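Local coordinates for protein chlamydomonas reinhardtii THB1 (Chlamydomonas reinhardtii, PDB 6CII) that binds heme as a group I truncated hemoglobin of a green alga, and probably binds oxygen, at residues A[24-27]-A[28-32]; A[57-61]-A[62-66]; A[75-78]-A[79-83]; A[109-112]-A[113-117]. One frame throughout, in Å; residues are numbered along the deposited sequence. Where two conformers were deposited one is given.

Interaction 1 of 4, residues A[24-27]-A[28-32]; sequences VDVF and YERIV. With CYN (cyanide ion), chain C.
In F27 the ring is carried anti to the backbone N (chi1 170°), whereas the neighbouring Y28 places CG anti to its carbonyl carbon (chi1 -81°); the two aromatics thereby project together from helix 16-33. The setting is the distal side of the heme pocket in a 2-on-2 globin, where one helical turn can serve as a worked example of side chains ordering one another. F27 turns its edge toward the face of Y28 in a T-shaped stack, centroids 4.8 Å apart and planes at 62°. One turn after F27, the methyl CD1 of I31 lies over a face of its ring in a CH-pi contact, 3.5 Å from the centroid. V24 packs CG1 beside Y28 CD2 at 3.7 Å. A phenylalanine in place of Y28 would probably leave the cyanide nitrogen without its phenolic donor, and Q49 and Q53 without the hydroxyl they meet. Those two glutamines hydrogen-bond the same oxygen, probably steadying it for the ligand: Y28 OH donates to N of the bound cyanide at 2.6 Å, with that nitrogen lying at the ring edge.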
# COMPACT_ATOMS: atom_id res chain seq x y z
N VAL A 24 -5.48 -2.54 4.85
CA VAL A 24 -5.80 -1.47 3.91
C VAL A 24 -6.90 -0.56 4.47
O VAL A 24 -6.86 0.66 4.30
CB VAL A 24 -6.17 -2.05 2.53
CG1 VAL A 24 -6.75 -0.95 1.65
CG2 VAL A 24 -4.92 -2.63 1.87
N ASP A 25 -7.89 -1.15 5.15
CA ASP A 25 -8.96 -0.32 5.71
C ASP A 25 -8.40 0.66 6.75
O ASP A 25 -8.72 1.85 6.72
CB ASP A 25 -10.03 -1.24 6.29
CG ASP A 25 -11.32 -0.54 6.57
OD1 ASP A 25 -11.71 0.36 5.79
OD2 ASP A 25 -11.98 -0.90 7.56
N VAL A 26 -7.56 0.16 7.67
CA VAL A 26 -6.99 1.01 8.72
C VAL A 26 -6.06 2.06 8.11
O VAL A 26 -6.09 3.23 8.48
CB VAL A 26 -6.23 0.16 9.76
CG1 VAL A 26 -5.44 1.09 10.73
CG2 VAL A 26 -7.18 -0.75 10.52
N PHE A 27 -5.21 1.60 7.20
CA PHE A 27 -4.28 2.45 6.46
C PHE A 27 -4.99 3.67 5.86
O PHE A 27 -4.57 4.81 6.08
CB PHE A 27 -3.65 1.53 5.41
CG PHE A 27 -2.83 2.18 4.36
CD1 PHE A 27 -1.54 2.62 4.62
CD2 PHE A 27 -3.29 2.17 3.05
CE1 PHE A 27 -0.73 3.11 3.61
CE2 PHE A 27 -2.51 2.68 2.02
CZ PHE A 27 -1.21 3.14 2.29
N TYR A 28 -6.14 3.45 5.20
CA TYR A 28 -6.81 4.60 4.62
C TYR A 28 -7.59 5.42 5.64
O TYR A 28 -7.84 6.60 5.39
CB TYR A 28 -7.73 4.17 3.46
CG TYR A 28 -6.91 3.97 2.20
CD1 TYR A 28 -6.13 5.01 1.69
CD2 TYR A 28 -6.89 2.77 1.55
CE1 TYR A 28 -5.35 4.84 0.57
CE2 TYR A 28 -6.13 2.59 0.41
CZ TYR A 28 -5.37 3.62 -0.06
OH TYR A 28 -4.61 3.38 -1.16
N GLU A 29 -8.04 4.83 6.76
CA GLU A 29 -8.60 5.69 7.81
C GLU A 29 -7.56 6.64 8.38
O GLU A 29 -7.86 7.81 8.64
CB GLU A 29 -9.25 4.85 8.93
CG GLU A 29 -10.51 4.08 8.45
CD GLU A 29 -11.67 4.97 7.93
OE1 GLU A 29 -11.63 6.20 8.06
OE2 GLU A 29 -12.64 4.43 7.37
N ARG A 30 -6.31 6.17 8.55
CA ARG A 30 -5.23 7.05 8.98
C ARG A 30 -4.90 8.08 7.91
O ARG A 30 -4.60 9.23 8.21
CB ARG A 30 -3.96 6.24 9.31
CG ARG A 30 -4.14 5.22 10.40
CD ARG A 30 -2.89 4.34 10.54
NE ARG A 30 -1.69 5.13 10.84
CZ ARG A 30 -1.04 5.14 11.99
NH1 ARG A 30 -1.45 4.40 13.01
NH2 ARG A 30 0.05 5.90 12.13
N ILE A 31 -4.88 7.66 6.64
CA ILE A 31 -4.45 8.60 5.61
C ILE A 31 -5.44 9.75 5.47
O ILE A 31 -5.05 10.92 5.33
CB ILE A 31 -4.22 7.85 4.29
CG1 ILE A 31 -2.87 7.13 4.37
CG2 ILE A 31 -4.27 8.81 3.11
CD1 ILE A 31 -2.59 6.11 3.26
N VAL A 32 -6.74 9.46 5.54
CA VAL A 32 -7.69 10.54 5.34
C VAL A 32 -7.77 11.44 6.56
O VAL A 32 -8.31 12.54 6.45
CB VAL A 32 -9.09 10.02 4.95
CG1 VAL A 32 -9.01 9.19 3.69
CG2 VAL A 32 -9.73 9.27 6.09
C CYN C . -1.89 5.21 -2.79
N CYN C . -2.63 4.89 -1.98

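Interaction 2 of 4, residues A[57-61]-A[62-66]; sequences MTYVF and GGSGA
Two backbone hydrogen bonds across T58-Y59 and G62-G63 finish helix 46-60. G63 N reaches back to the carbonyl O of T58 at 2.7 Å, a bond that spans five residues, while G62 N bonds to the O of Y59 at 3.0 Å, the donor sitting well above the carbonyl plane. The positive phi of G62 (87°) makes this reversal possible, and a side chain there would collide with the carbonyl O of F61.

Van der Waals contacts of side chains with the departing main chain come next. The methyl CG2 of T58, anti to its backbone N, lies 3.8 Å from the carbonyl carbon of G63, while its hydroxyl is turned away to the O of V54, one turn earlier. Y59 carries its ring anti to the backbone N (chi1 169°), which swings it along the departing chain: CE1 comes to 3.8 Å from CA of A66, and the O of G65 stands at the ring edge, near its plane. With an alanine at Y59, the G65-A66 main chain would probably lose its flanking ring and move more freely.

S64 adds a close van der Waals contact through OG, which lies 3.3 Å from CA of Y59 and 3.5 Å from CB of the same residue. F61 takes another direction, packing on Y11 and A114.

Read as an example of how a helix can be stopped by its own main chain, the arrangement is a Schellman motif with G62 as the C-prime residue, leading into the loop before helix 72-82.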
# COMPACT_ATOMS: atom_id res chain seq x y z
N MET A 57 -1.48 -4.92 -3.10
CA MET A 57 -0.73 -5.50 -1.99
C MET A 57 -0.78 -7.02 -2.04
O MET A 57 0.22 -7.70 -1.77
CB MET A 57 -1.29 -5.00 -0.66
CG MET A 57 -1.14 -3.52 -0.47
SD MET A 57 0.57 -3.12 -0.14
CE MET A 57 0.50 -1.35 0.07
N THR A 58 -1.94 -7.57 -2.38
CA THR A 58 -2.07 -9.02 -2.51
C THR A 58 -1.06 -9.56 -3.53
O THR A 58 -0.38 -10.57 -3.27
CB THR A 58 -3.50 -9.35 -2.93
OG1 THR A 58 -4.41 -8.95 -1.90
CG2 THR A 58 -3.65 -10.83 -3.18
N TYR A 59 -0.95 -8.88 -4.67
CA TYR A 59 0.00 -9.27 -5.71
C TYR A 59 1.45 -9.19 -5.21
O TYR A 59 2.20 -10.17 -5.33
CB TYR A 59 -0.20 -8.39 -6.94
CG TYR A 59 0.91 -8.55 -7.96
CD1 TYR A 59 1.08 -9.74 -8.63
CD2 TYR A 59 1.81 -7.52 -8.19
CE1 TYR A 59 2.09 -9.91 -9.55
CE2 TYR A 59 2.84 -7.67 -9.12
CZ TYR A 59 2.97 -8.87 -9.79
OH TYR A 59 3.99 -9.04 -10.70
N VAL A 60 1.87 -8.04 -4.67
CA VAL A 60 3.30 -7.93 -4.35
C VAL A 60 3.67 -8.75 -3.12
O VAL A 60 4.85 -9.06 -2.94
CB VAL A 60 3.77 -6.48 -4.15
CG1 VAL A 60 3.59 -5.71 -5.48
CG2 VAL A 60 3.05 -5.80 -2.97
N PHE A 61 2.71 -9.09 -2.26
CA PHE A 61 3.00 -10.01 -1.15
C PHE A 61 2.91 -11.47 -1.59
O PHE A 61 3.02 -12.35 -0.74
CB PHE A 61 2.06 -9.74 0.04
CG PHE A 61 2.21 -8.34 0.66
CD1 PHE A 61 3.34 -7.56 0.43
CD2 PHE A 61 1.21 -7.82 1.48
CE1 PHE A 61 3.45 -6.30 0.99
CE2 PHE A 61 1.33 -6.54 2.04
CZ PHE A 61 2.46 -5.79 1.78
N GLY A 62 2.72 -11.74 -2.88
CA GLY A 62 2.74 -13.10 -3.40
C GLY A 62 1.43 -13.86 -3.34
O GLY A 62 1.45 -15.09 -3.45
N GLY A 63 0.32 -13.18 -3.16
CA GLY A 63 -0.98 -13.81 -3.01
C GLY A 63 -1.80 -13.93 -4.26
O GLY A 63 -2.90 -14.49 -4.22
N SER A 64 -1.33 -13.41 -5.38
CA SER A 64 -2.04 -13.60 -6.62
C SER A 64 -1.01 -13.73 -7.73
O SER A 64 0.16 -13.38 -7.57
CB SER A 64 -3.01 -12.44 -6.89
OG SER A 64 -2.31 -11.23 -7.02
N GLY A 65 -1.47 -14.25 -8.87
CA GLY A 65 -0.56 -14.64 -9.92
C GLY A 65 0.04 -13.49 -10.69
O GLY A 65 1.26 -13.43 -10.87
N ALA A 66 -0.79 -12.55 -11.14
CA ALA A 66 -0.31 -11.50 -12.02
C ALA A 66 -1.20 -10.28 -11.88
O ALA A 66 -2.42 -10.37 -12.04
CB ALA A 66 -0.27 -11.97 -13.48

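Interaction 3 of 4, residues A[75-78]-A[79-83]; sequences SHRR and LIREQ. With HEM (protoporphyrin IX containing Fe), chain B.
L79 sets its methyl CD1 against the rim of pyrrole D of the heme, 3.6 Å from HEM C1D, while the same atom rests 3.7 Å from CD2 of the H76 imidazole. This is the proximal helix of a 2-on-2 globin, 72-82, and it illustrates how a metal ligand and its neighbours on one turn are ordered together. H76 binds the iron through NE2 at 2.1 Å. Its ND1 is hydrogen-bonded to the backbone O of L72, so the ring is held at both nitrogens, which probably restricts its rotation; the meso carbon CHB lies at the ring edge. M85, from the loop beyond the helix, packs on H76, L79 and I80.

Main-chain bonds keep the turn regular: I80 N meets the O of H76 at 3.0 Å, and R81 N the O of R77 at 2.9 Å. R78, modelled in two conformers, has CG between its backbone N and carbonyl carbon (chi1 54°) and an otherwise straight chain, which carries the guanidinium edge-on toward O1D of a heme propionate. K52 gives the heme a hydrogen bond of its own.

On the outer side of the helix, CD of R77 lies over the centre of one face of the R81 guanidinium, 3.5 Å from R81 CZ. Nearer the other propionate, S75 OG is hydrogen-bonded to the O of D71, and S75 OG also lies 3.5 Å from HEM CBA.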
# COMPACT_ATOMS: atom_id res chain seq x y z
N SER A 75 0.02 5.34 -12.87
CA SER A 75 -1.06 5.73 -11.97
C SER A 75 -0.72 6.95 -11.13
O SER A 75 -1.63 7.65 -10.68
CB SER A 75 -1.40 4.56 -11.05
OG SER A 75 -1.82 3.42 -11.79
N HIS A 76 0.56 7.18 -10.83
CA HIS A 76 0.93 8.32 -9.99
C HIS A 76 1.62 9.45 -10.76
O HIS A 76 1.92 10.49 -10.17
CB HIS A 76 1.85 7.87 -8.84
CG HIS A 76 1.22 6.90 -7.89
ND1 HIS A 76 1.16 5.54 -8.14
CD2 HIS A 76 0.61 7.09 -6.69
CE1 HIS A 76 0.54 4.94 -7.13
NE2 HIS A 76 0.19 5.86 -6.25
N ARG A 77 1.89 9.25 -12.05
CA ARG A 77 2.62 10.28 -12.81
C ARG A 77 1.92 11.63 -12.74
O ARG A 77 2.57 12.66 -12.52
CB ARG A 77 2.80 9.83 -14.26
CG ARG A 77 3.71 10.80 -15.07
CD ARG A 77 4.03 10.26 -16.47
NE ARG A 77 2.80 10.00 -17.22
CZ ARG A 77 2.42 8.79 -17.64
NH1 ARG A 77 3.18 7.72 -17.42
NH2 ARG A 77 1.27 8.67 -18.29
N ARG A 78 0.59 11.66 -12.90
CA ARG A 78 -0.08 12.95 -12.87
C ARG A 78 0.01 13.58 -11.49
O ARG A 78 0.06 14.81 -11.37
CB ARG A 78 -1.54 12.79 -13.29
CG ARG A 78 -2.32 11.76 -12.50
CD ARG A 78 -3.59 11.38 -13.23
NE ARG A 78 -4.50 10.66 -12.36
CZ ARG A 78 -4.51 9.34 -12.20
NH1 ARG A 78 -3.65 8.59 -12.86
NH2 ARG A 78 -5.38 8.78 -11.38
N LEU A 79 0.05 12.76 -10.44
CA LEU A 79 0.11 13.30 -9.09
C LEU A 79 1.46 13.96 -8.85
O LEU A 79 1.54 15.01 -8.19
CB LEU A 79 -0.08 12.17 -8.09
CG LEU A 79 -1.46 11.53 -8.07
CD1 LEU A 79 -1.41 10.17 -7.36
CD2 LEU A 79 -2.37 12.46 -7.32
N ILE A 80 2.52 13.35 -9.36
CA ILE A 80 3.87 13.88 -9.19
C ILE A 80 4.07 15.11 -10.06
O ILE A 80 4.65 16.11 -9.62
CB ILE A 80 4.88 12.77 -9.53
CG1 ILE A 80 4.76 11.61 -8.54
CG2 ILE A 80 6.29 13.30 -9.48
CD1 ILE A 80 5.26 10.32 -9.10
N ARG A 81 3.57 15.07 -11.31
CA ARG A 81 3.83 16.17 -12.24
C ARG A 81 2.98 17.40 -11.95
O ARG A 81 3.45 18.53 -12.15
CB ARG A 81 3.61 15.69 -13.68
CG ARG A 81 4.65 14.68 -14.14
CD ARG A 81 4.66 14.56 -15.65
NE ARG A 81 5.74 13.71 -16.16
CZ ARG A 81 5.75 13.18 -17.38
NH1 ARG A 81 4.73 13.41 -18.20
NH2 ARG A 81 6.76 12.43 -17.78
N GLU A 82 1.75 17.21 -11.48
CA GLU A 82 0.82 18.33 -11.33
C GLU A 82 0.36 18.60 -9.91
O GLU A 82 -0.09 19.72 -9.66
CB GLU A 82 -0.42 18.11 -12.21
CG GLU A 82 -0.11 18.05 -13.70
CD GLU A 82 0.17 19.42 -14.29
OE1 GLU A 82 -0.50 20.39 -13.86
OE2 GLU A 82 1.06 19.55 -15.15
N GLN A 83 0.45 17.65 -8.99
CA GLN A 83 -0.06 17.87 -7.64
C GLN A 83 1.02 17.88 -6.56
O GLN A 83 0.68 17.85 -5.37
CB GLN A 83 -1.12 16.83 -7.29
CG GLN A 83 -2.34 17.00 -8.12
CD GLN A 83 -3.23 15.79 -8.09
OE1 GLN A 83 -3.26 15.02 -9.03
NE2 GLN A 83 -3.93 15.60 -6.99
CHA HEM B . -3.56 5.28 -6.68
CHB HEM B . -0.37 2.13 -4.72
CHC HEM B . 2.04 5.93 -2.68
CHD HEM B . -1.75 8.87 -3.88
C1A HEM B . -2.86 4.14 -6.33
C2A HEM B . -3.23 2.81 -6.76
C3A HEM B . -2.36 1.96 -6.21
C4A HEM B . -1.42 2.68 -5.41
CMA HEM B . -2.31 0.42 -6.34
CAA HEM B . -4.42 2.52 -7.70
CBA HEM B . -3.90 2.67 -9.14
CGA HEM B . -4.95 2.20 -10.11
O1A HEM B . -4.95 0.99 -10.41
O2A HEM B . -5.79 3.03 -10.54
C1B HEM B . 0.52 2.91 -3.99
C2B HEM B . 1.59 2.38 -3.20
C3B HEM B . 2.25 3.39 -2.63
C4B HEM B . 1.64 4.64 -3.04
CMB HEM B . 1.89 0.87 -3.05
CAB HEM B . 3.47 3.17 -1.71
CBB HEM B . 3.83 4.05 -0.78
C1C HEM B . 1.20 7.02 -2.85
C2C HEM B . 1.46 8.37 -2.38
C3C HEM B . 0.43 9.16 -2.73
C4C HEM B . -0.56 8.35 -3.40
CMC HEM B . 2.78 8.76 -1.66
CAC HEM B . 0.19 10.67 -2.46
CBC HEM B . 0.45 11.14 -1.25
C1D HEM B . -2.56 8.09 -4.70
C2D HEM B . -3.80 8.56 -5.24
C3D HEM B . -4.32 7.59 -6.03
C4D HEM B . -3.41 6.47 -6.01
CMD HEM B . -4.40 9.95 -4.94
CAD HEM B . -5.65 7.68 -6.80
CBD HEM B . -5.45 8.52 -8.06
CGD HEM B . -6.76 8.64 -8.80
O1D HEM B . -7.16 9.78 -9.15
O2D HEM B . -7.41 7.58 -9.05
NA HEM B . -1.75 4.01 -5.52
NB HEM B . 0.57 4.31 -3.86
NC HEM B . -0.04 7.05 -3.50
ND HEM B . -2.35 6.79 -5.19
FE HEM B . -0.92 5.53 -4.54

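Interaction 4 of 4, residues A[109-112]-A[113-117]; sequences ELKA and EAMAI
K111 and M115, one turn apart, bring their CG atoms to 4.2 Å on the same flank of helix 108-126, the C-terminal helix of this 2-on-2 globin. Here side chains meet little within the turn; K111 and E113 have their main polar partners on other helices. K111 runs straight through its first two torsions and then folds at chi3 (62°), which turns the ammonium end to D98 of helix 87-103, where NZ forms a salt bridge. M115 behaves differently: its chain bends twice beyond CG, which carries the thioether off the helix, and the side chain packs on D98 as well. CG of M115 presses on the O of K111 at 3.2 Å.

E113 is the extended counterpart. With CG anti to the backbone N (chi1 -174°) and no bend beyond, it holds its carboxylate well out from the helix, where OE1 makes a salt bridge to R13 of helix 10-13. The helix thus sends a positive group to one neighbouring helix and a negative one to another. A114 is buried, its methyl touched by L10, L101 and F61; its small size is consistent with their close approach.

Beneath these side chains the main chain is regular. E113 N bonds to the O of E109 and M115 N to the O of K111, at 3.1 Å and 2.9 Å. The straightest of the set is A114 N to L110 O, 2.9 Å.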
# COMPACT_ATOMS: atom_id res chain seq x y z
N GLU A 109 9.19 -10.06 11.75
CA GLU A 109 9.87 -10.50 10.53
C GLU A 109 8.99 -10.31 9.31
O GLU A 109 9.47 -9.92 8.23
CB GLU A 109 10.29 -11.97 10.64
CG GLU A 109 11.22 -12.30 11.79
CD GLU A 109 10.58 -12.14 13.16
OE1 GLU A 109 9.33 -12.20 13.27
OE2 GLU A 109 11.33 -11.92 14.11
N LEU A 110 7.68 -10.60 9.44
CA LEU A 110 6.79 -10.44 8.31
C LEU A 110 6.55 -8.97 8.01
O LEU A 110 6.49 -8.56 6.84
CB LEU A 110 5.45 -11.15 8.58
CG LEU A 110 5.55 -12.63 8.94
CD1 LEU A 110 4.18 -13.27 9.00
CD2 LEU A 110 6.39 -13.31 7.92
N LYS A 111 6.42 -8.15 9.06
CA LYS A 111 6.30 -6.71 8.83
C LYS A 111 7.51 -6.16 8.08
O LYS A 111 7.37 -5.36 7.15
CB LYS A 111 6.10 -5.98 10.16
CG LYS A 111 5.83 -4.48 9.97
CD LYS A 111 5.42 -3.81 11.32
CE LYS A 111 6.53 -3.89 12.36
NZ LYS A 111 7.56 -2.89 12.05
N ALA A 112 8.73 -6.61 8.44
CA ALA A 112 9.92 -6.12 7.75
C ALA A 112 9.91 -6.52 6.30
O ALA A 112 10.26 -5.72 5.42
CB ALA A 112 11.19 -6.66 8.43
N GLU A 113 9.51 -7.76 6.01
CA GLU A 113 9.44 -8.21 4.63
C GLU A 113 8.44 -7.36 3.85
O GLU A 113 8.74 -6.89 2.74
CB GLU A 113 9.04 -9.68 4.57
CG GLU A 113 9.12 -10.18 3.13
CD GLU A 113 8.96 -11.68 2.99
OE1 GLU A 113 8.87 -12.38 4.01
OE2 GLU A 113 8.92 -12.15 1.83
N ALA A 114 7.24 -7.19 4.41
CA ALA A 114 6.22 -6.41 3.73
C ALA A 114 6.70 -5.00 3.47
O ALA A 114 6.53 -4.45 2.37
CB ALA A 114 4.93 -6.40 4.57
N MET A 115 7.36 -4.40 4.45
CA MET A 115 7.74 -3.01 4.27
C MET A 115 8.91 -2.88 3.31
O MET A 115 9.03 -1.86 2.63
CB MET A 115 8.06 -2.38 5.63
CG MET A 115 6.85 -2.22 6.53
SD MET A 115 5.37 -1.46 5.79
CE MET A 115 6.10 0.06 5.13
N ALA A 116 9.76 -3.91 3.21
CA ALA A 116 10.81 -3.86 2.19
C ALA A 116 10.21 -3.97 0.79
O ALA A 116 10.71 -3.35 -0.15
CB ALA A 116 11.81 -4.97 2.43
N ILE A 117 9.17 -4.78 0.65
CA ILE A 117 8.47 -4.87 -0.63
C ILE A 117 7.82 -3.53 -0.97
O ILE A 117 7.91 -3.06 -2.12
CB ILE A 117 7.43 -6.01 -0.59
CG1 ILE A 117 8.12 -7.36 -0.52
CG2 ILE A 117 6.52 -5.93 -1.81
CD1 ILE A 117 7.19 -8.49 -0.20

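How the interactions relate
Taken in order along the chain, the four contacts stand in series; none nests within or crosses another, and each is local. Interaction 1 belongs to helix 16-33 and faces the distal ligand. Interaction 2 ends helix 46-60 and starts the loop that leads to helix 72-82, where interaction 3 supplies the proximal side of the heme, so the cofactor lies between the turns of 24-32 and 75-83. Interaction 4 lies on helix 108-126, away from the annotated sites. Direct contact joins interactions 2 and 4 alone: CZ of F61 lies 3.8 Å from CB of A114, and V60 O meets I117 CD1, tying the end of one helix to the C-terminal one.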